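Local structure of glucose import ATP-binding protein GlcV (Sulfolobus solfataricus, 1OXX) at residues L62-R67 against E80-G85; D280-K285 against D291-V296. The protein hydrolyses ATP to power glucose uptake, serving as the nucleotide-binding subunit of the GlcSTUV ABC transporter. The protein carries 1 engineered substitution. One frame throughout, in Å; residues are numbered along the deposited sequence. Where two conformers were deposited one is given.

Contact 1: residues L62-R67 against E80-G85; sequences LYFDDR and EDRKIG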
loop_
_atom_site.group_PDB
_atom_site.type_symbol
_atom_site.label_atom_id
_atom_site.label_comp_id
_atom_site.label_asym_id
_atom_site.label_seq_id
_atom_site.Cartn_x
_atom_site.Cartn_y
_atom_site.Cartn_z
ATOM N N LEU A 62 5.556 -19.014 -12.280
ATOM C CA LEU A 62 6.191 -17.720 -12.089
ATOM C C LEU A 62 7.447 -17.655 -12.937
ATOM O O LEU A 62 8.267 -18.561 -12.869
ATOM C CB LEU A 62 6.544 -17.549 -10.616
ATOM C CG LEU A 62 7.255 -16.252 -10.212
ATOM C CD1 LEU A 62 6.351 -15.064 -10.442
ATOM C CD2 LEU A 62 7.706 -16.304 -8.761
ATOM N N TYR A 63 7.575 -16.604 -13.743
ATOM C CA TYR A 63 8.720 -16.417 -14.627
ATOM C C TYR A 63 9.438 -15.111 -14.316
ATOM O O TYR A 63 8.794 -14.099 -14.059
ATOM C CB TYR A 63 8.270 -16.358 -16.095
ATOM C CG TYR A 63 7.574 -17.597 -16.579
ATOM C CD1 TYR A 63 6.229 -17.799 -16.323
ATOM C CD2 TYR A 63 8.259 -18.571 -17.291
ATOM C CE1 TYR A 63 5.588 -18.924 -16.766
ATOM C CE2 TYR A 63 7.614 -19.705 -17.735
ATOM C CZ TYR A 63 6.282 -19.869 -17.460
ATOM O OH TYR A 63 5.604 -20.995 -17.893
ATOM N N PHE A 64 10.764 -15.138 -14.391
ATOM C CA PHE A 64 11.596 -13.937 -14.316
ATOM C C PHE A 64 12.190 -13.855 -15.706
ATOM O O PHE A 64 12.929 -14.747 -16.111
ATOM C CB PHE A 64 12.701 -14.080 -13.255
ATOM C CG PHE A 64 12.262 -13.773 -11.844
ATOM C CD1 PHE A 64 11.002 -14.092 -11.376
ATOM C CD2 PHE A 64 13.150 -13.171 -10.964
ATOM C CE1 PHE A 64 10.643 -13.809 -10.040
ATOM C CE2 PHE A 64 12.774 -12.871 -9.659
ATOM C CZ PHE A 64 11.523 -13.206 -9.202
ATOM N N ASP A 65 11.832 -12.810 -16.448
ATOM C CA ASP A 65 12.130 -12.754 -17.883
ATOM C C ASP A 65 11.477 -14.020 -18.488
ATOM O O ASP A 65 10.286 -14.220 -18.246
ATOM C CB ASP A 65 13.616 -12.573 -18.123
ATOM C CG ASP A 65 14.090 -11.173 -17.747
ATOM O OD1 ASP A 65 13.257 -10.225 -17.696
ATOM O OD2 ASP A 65 15.285 -10.925 -17.491
ATOM N N ASP A 66 12.161 -14.871 -19.240
ATOM C CA ASP A 66 11.430 -16.063 -19.677
ATOM C C ASP A 66 11.836 -17.277 -18.889
ATOM O O ASP A 66 11.573 -18.397 -19.331
ATOM C CB ASP A 66 11.600 -16.444 -21.138
ATOM C CG ASP A 66 12.825 -15.835 -21.778
ATOM O OD1 ASP A 66 13.002 -16.001 -23.003
ATOM O OD2 ASP A 66 13.728 -15.279 -21.116
ATOM N N ARG A 67 12.452 -17.082 -17.736
ATOM C CA ARG A 67 12.938 -18.224 -16.989
ATOM C C ARG A 67 11.893 -18.647 -15.964
ATOM O O ARG A 67 11.428 -17.840 -15.168
ATOM C CB ARG A 67 14.310 -17.957 -16.343
ATOM C CG ARG A 67 15.028 -16.836 -17.101
ATOM C CD ARG A 67 16.300 -16.315 -16.404
ATOM N NE ARG A 67 15.981 -15.137 -15.606
ATOM C CZ ARG A 67 16.271 -13.896 -15.954
ATOM N NH1 ARG A 67 16.929 -13.651 -17.079
ATOM N NH2 ARG A 67 15.915 -12.893 -15.168
ATOM N N GLU A 80 18.484 -17.274 -3.825
ATOM C CA GLU A 80 19.846 -16.775 -4.006
ATOM C C GLU A 80 20.268 -16.676 -5.472
ATOM O O GLU A 80 21.284 -16.040 -5.791
ATOM C CB GLU A 80 20.842 -17.628 -3.216
ATOM C CG GLU A 80 20.970 -19.059 -3.690
ATOM C CD GLU A 80 19.996 -19.996 -3.004
ATOM O OE1 GLU A 80 18.965 -19.516 -2.475
ATOM O OE2 GLU A 80 20.259 -21.219 -3.001
ATOM N N ASP A 81 19.495 -17.284 -6.363
ATOM C CA ASP A 81 19.811 -17.236 -7.785
ATOM C C ASP A 81 18.870 -16.331 -8.586
ATOM O O ASP A 81 18.952 -16.315 -9.813
ATOM C CB ASP A 81 19.773 -18.634 -8.383
ATOM C CG ASP A 81 20.859 -19.543 -7.835
ATOM O OD1 ASP A 81 21.835 -19.036 -7.246
ATOM O OD2 ASP A 81 20.807 -20.785 -7.959
ATOM N N ARG A 82 17.980 -15.595 -7.909
ATOM C CA ARG A 82 16.998 -14.739 -8.585
ATOM C C ARG A 82 17.305 -13.230 -8.729
ATOM O O ARG A 82 16.489 -12.462 -9.251
ATOM C CB ARG A 82 15.675 -14.860 -7.858
ATOM C CG ARG A 82 14.985 -16.183 -8.033
ATOM C CD ARG A 82 13.611 -16.153 -7.455
ATOM N NE ARG A 82 12.994 -17.472 -7.440
ATOM C CZ ARG A 82 11.712 -17.682 -7.172
ATOM N NH1 ARG A 82 10.881 -16.671 -6.916
ATOM N NH2 ARG A 82 11.260 -18.922 -7.165
ATOM N N LYS A 83 18.466 -12.815 -8.272
ATOM C CA LYS A 83 18.890 -11.416 -8.315
ATOM C C LYS A 83 17.902 -10.477 -7.622
ATOM O O LYS A 83 17.502 -9.452 -8.167
ATOM C CB LYS A 83 19.221 -10.954 -9.734
ATOM C CG LYS A 83 20.358 -11.760 -10.373
ATOM C CD LYS A 83 21.194 -10.924 -11.328
ATOM C CE LYS A 83 22.350 -10.253 -10.600
ATOM N NZ LYS A 83 23.480 -9.936 -11.516
ATOM N N ILE A 84 17.554 -10.855 -6.406
ATOM C CA ILE A 84 16.601 -10.133 -5.579
ATOM C C ILE A 84 17.260 -9.521 -4.355
ATOM O O ILE A 84 18.224 -10.084 -3.808
ATOM C CB ILE A 84 15.488 -11.057 -5.110
ATOM C CG1 ILE A 84 14.737 -11.615 -6.308
ATOM C CG2 ILE A 84 14.512 -10.315 -4.222
ATOM C CD1 ILE A 84 13.675 -12.628 -5.933
ATOM N N GLY A 85 16.784 -8.352 -3.988
ATOM C CA GLY A 85 17.130 -7.709 -2.735
ATOM C C GLY A 85 15.850 -7.595 -1.933
ATOM O O GLY A 85 14.825 -7.172 -2.473
#
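Arg82 and Ile84 both meet the Phe64 ring, and Arg82 also touches Leu62. Along 80-85 the first of these is Arg82, whose backbone O lies near the ring plane of Phe64, 3.8 Å from CE2 at the edge. Arg82 CD lies above one face of the ring, toward its rim, 4.0 Å from Phe64 CZ. The extended chain carries the guanidinium onward, its plane 65° from that of the ring; Arg82 CZ, 5.4 Å from the Phe64 centroid and 30° off the normal, makes a long cation-pi pair, at most weakly attractive. Arg82 NH1 reaches Leu62 CD2 at 3.7 Å, while hydrogen bonds from NE to Val77 O and from NH1 to the carbonyls of Ile50 and Ile51, in the last turn of helix 41-52, hold the charged end. The contact thus joins two sheets of the ABC-ATPase domain: strand 61-64, turning through a type II' beta turn into strand 67-71, and strand 84-88 at the edge of the mixed core sheet. With an alanine at Phe64, the Arg82 methylenes and Ile84 CD1 would probably lose their shared partner and a gap open between the sheets. Ile84, with CG1 anti to its carbonyl carbon and chi2 extended (176°), brings CD1 3.8 Å from Phe64 CE2, again at the ring edge.

Contact 2: residues D280-K285 against D291-V296; sequences DVKLSK and DSWILV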
loop_
_atom_site.group_PDB
_atom_site.type_symbol
_atom_site.label_atom_id
_atom_site.label_comp_id
_atom_site.label_asym_id
_atom_site.label_seq_id
_atom_site.Cartn_x
_atom_site.Cartn_y
_atom_site.Cartn_z
ATOM N N ASP A 280 -14.120 15.493 0.058
ATOM C CA ASP A 280 -15.188 15.805 -0.888
ATOM C C ASP A 280 -16.490 16.150 -0.201
ATOM O O ASP A 280 -17.557 16.097 -0.819
ATOM C CB ASP A 280 -15.372 14.657 -1.870
ATOM C CG ASP A 280 -14.125 14.395 -2.681
ATOM O OD1 ASP A 280 -13.451 15.382 -3.082
ATOM O OD2 ASP A 280 -13.763 13.222 -2.916
ATOM N N VAL A 281 -16.384 16.489 1.077
ATOM C CA VAL A 281 -17.518 16.909 1.902
ATOM C C VAL A 281 -17.196 18.282 2.497
ATOM O O VAL A 281 -16.062 18.528 2.906
ATOM C CB VAL A 281 -17.765 15.916 3.054
ATOM C CG1 VAL A 281 -18.878 16.399 4.016
ATOM C CG2 VAL A 281 -18.079 14.536 2.524
ATOM N N LYS A 282 -18.203 19.160 2.563
ATOM C CA LYS A 282 -18.050 20.467 3.203
ATOM C C LYS A 282 -19.324 20.757 3.978
ATOM O O LYS A 282 -20.410 20.445 3.503
ATOM C CB LYS A 282 -17.804 21.567 2.167
ATOM C CG LYS A 282 -17.630 22.953 2.742
ATOM C CD LYS A 282 -17.219 23.973 1.656
ATOM C CE LYS A 282 -17.176 25.392 2.180
ATOM N NZ LYS A 282 -16.024 25.610 3.089
ATOM N N LEU A 283 -19.187 21.308 5.177
ATOM C CA LEU A 283 -20.321 21.640 6.043
ATOM C C LEU A 283 -20.474 23.150 6.236
ATOM O O LEU A 283 -19.481 23.897 6.238
ATOM C CB LEU A 283 -20.115 21.001 7.410
ATOM C CG LEU A 283 -19.758 19.518 7.426
ATOM C CD1 LEU A 283 -19.492 19.063 8.843
ATOM C CD2 LEU A 283 -20.836 18.686 6.794
ATOM N N SER A 284 -21.710 23.596 6.409
ATOM C CA SER A 284 -21.981 25.019 6.674
ATOM C C SER A 284 -23.260 25.168 7.466
ATOM O O SER A 284 -24.044 24.244 7.569
ATOM C CB SER A 284 -22.139 25.838 5.397
ATOM O OG SER A 284 -23.285 25.255 4.790
ATOM N N LYS A 285 -23.485 26.346 8.032
ATOM C CA LYS A 285 -24.740 26.569 8.726
ATOM C C LYS A 285 -25.787 27.210 7.834
ATOM O O LYS A 285 -26.981 27.157 8.138
ATOM C CB LYS A 285 -24.535 27.464 9.946
ATOM C CG LYS A 285 -23.714 26.827 11.029
ATOM C CD LYS A 285 -24.505 25.763 11.761
ATOM C CE LYS A 285 -25.656 26.374 12.549
ATOM N NZ LYS A 285 -26.407 25.347 13.324
ATOM N N ASP A 291 -20.283 27.393 -6.561
ATOM C CA ASP A 291 -20.930 26.443 -7.449
ATOM C C ASP A 291 -20.136 25.153 -7.715
ATOM O O ASP A 291 -20.632 24.250 -8.381
ATOM C CB ASP A 291 -21.332 27.129 -8.764
ATOM C CG ASP A 291 -20.166 27.338 -9.708
ATOM O OD1 ASP A 291 -20.400 27.853 -10.824
ATOM O OD2 ASP A 291 -18.993 27.017 -9.445
ATOM N N SER A 292 -18.933 25.041 -7.151
ATOM C CA SER A 292 -18.140 23.818 -7.290
ATOM C C SER A 292 -18.546 22.738 -6.265
ATOM O O SER A 292 -18.042 21.614 -6.312
ATOM C CB SER A 292 -16.639 24.122 -7.175
ATOM O OG SER A 292 -16.278 24.612 -5.897
ATOM N N TRP A 293 -19.479 23.094 -5.392
ATOM C CA TRP A 293 -20.034 22.192 -4.399
ATOM C C TRP A 293 -21.544 22.071 -4.617
ATOM O O TRP A 293 -22.184 23.041 -5.027
ATOM C CB TRP A 293 -19.842 22.761 -3.006
ATOM C CG TRP A 293 -18.416 22.774 -2.496
ATOM C CD1 TRP A 293 -17.547 23.827 -2.517
ATOM C CD2 TRP A 293 -17.717 21.690 -1.873
ATOM N NE1 TRP A 293 -16.345 23.459 -1.959
ATOM C CE2 TRP A 293 -16.429 22.154 -1.548
ATOM C CE3 TRP A 293 -18.052 20.372 -1.551
ATOM C CZ2 TRP A 293 -15.482 21.340 -0.919
ATOM C CZ3 TRP A 293 -17.110 19.572 -0.950
ATOM C CH2 TRP A 293 -15.849 20.053 -0.647
ATOM N N ILE A 294 -22.109 20.903 -4.333
ATOM C CA ILE A 294 -23.566 20.741 -4.411
ATOM C C ILE A 294 -24.139 20.330 -3.063
ATOM O O ILE A 294 -23.568 19.500 -2.322
ATOM C CB ILE A 294 -24.025 19.713 -5.477
ATOM C CG1 ILE A 294 -23.462 18.319 -5.189
ATOM C CG2 ILE A 294 -23.712 20.213 -6.878
ATOM C CD1 ILE A 294 -24.250 17.215 -5.848
ATOM N N LEU A 295 -25.304 20.880 -2.767
ATOM C CA LEU A 295 -26.050 20.543 -1.571
ATOM C C LEU A 295 -26.670 19.164 -1.662
ATOM O O LEU A 295 -27.303 18.839 -2.677
ATOM C CB LEU A 295 -27.206 21.526 -1.424
ATOM C CG LEU A 295 -27.024 22.752 -0.548
ATOM C CD1 LEU A 295 -28.271 23.618 -0.660
ATOM C CD2 LEU A 295 -26.794 22.354 0.901
ATOM N N VAL A 296 -26.480 18.349 -0.630
ATOM C CA VAL A 296 -27.157 17.062 -0.570
ATOM C C VAL A 296 -28.150 16.967 0.604
ATOM O O VAL A 296 -28.915 16.020 0.695
ATOM C CB VAL A 296 -26.178 15.863 -0.590
ATOM C CG1 VAL A 296 -25.476 15.789 -1.937
ATOM C CG2 VAL A 296 -25.177 15.906 0.562
#
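Lys282 lies across one face of the Trp293 indole, its aliphatic chain and the ring crossing at about a right angle. CB sits 3.6 Å from the centroid of the six-membered ring and only 7° off the ring normal, which identifies a CH-pi contact over the face. Further along the same chain, CD reaches the five-membered ring, 3.8 Å from Trp293 NE1. CG stands anti to the backbone N (chi1 -180°) and the chain stays extended as far as CE, which carries CD across the indole from the benzo ring to the pyrrole ring; the bend at chi4 follows beyond this overlap. No hydrogen bond links the segments; the closest CA pair, Lys282 and Trp293, is 8.0 Å apart, and the indole makes the contact. In the antiparallel sheet of the C-terminal domain, whose sequence family is placed in the OB clan, consistent with an OB-like barrel, strand 281-284 is an edge strand and strand 337-342 runs between it and strand 294-307. Trp293, just before the latter, therefore reaches across to a strand that is not its neighbour, while Arg343, just after strand 337-342, makes a cation-pi contact with it. The far rim of the indole abuts backbone: CZ3 is 3.5 Å from Asp280 O, which lies near the ring plane, and CZ3 also comes 3.7 Å from Val281 C, an oblique approach.

How the contacts relate
Following the chain from its N terminus, contact 1 comes first: 62-67 meets 80-85 after a 12-residue connection containing half its residues in strands, closing a loop between the antiparallel and mixed sheets of the ABC-ATPase domain. The chain then completes that domain and passes into the C-terminal domain, where contact 2 brings 280-285 and 291-296 together across five intervening residues that are neither helix nor strand. The two loops are in series, neither nesting nor crossing. Contact 1 joins separate sheets, whereas contact 2 spans a strand within one sheet. Their centres are about 52 Å apart on opposite sides of the chain's centre, and their nearest atoms about 35 Å apart.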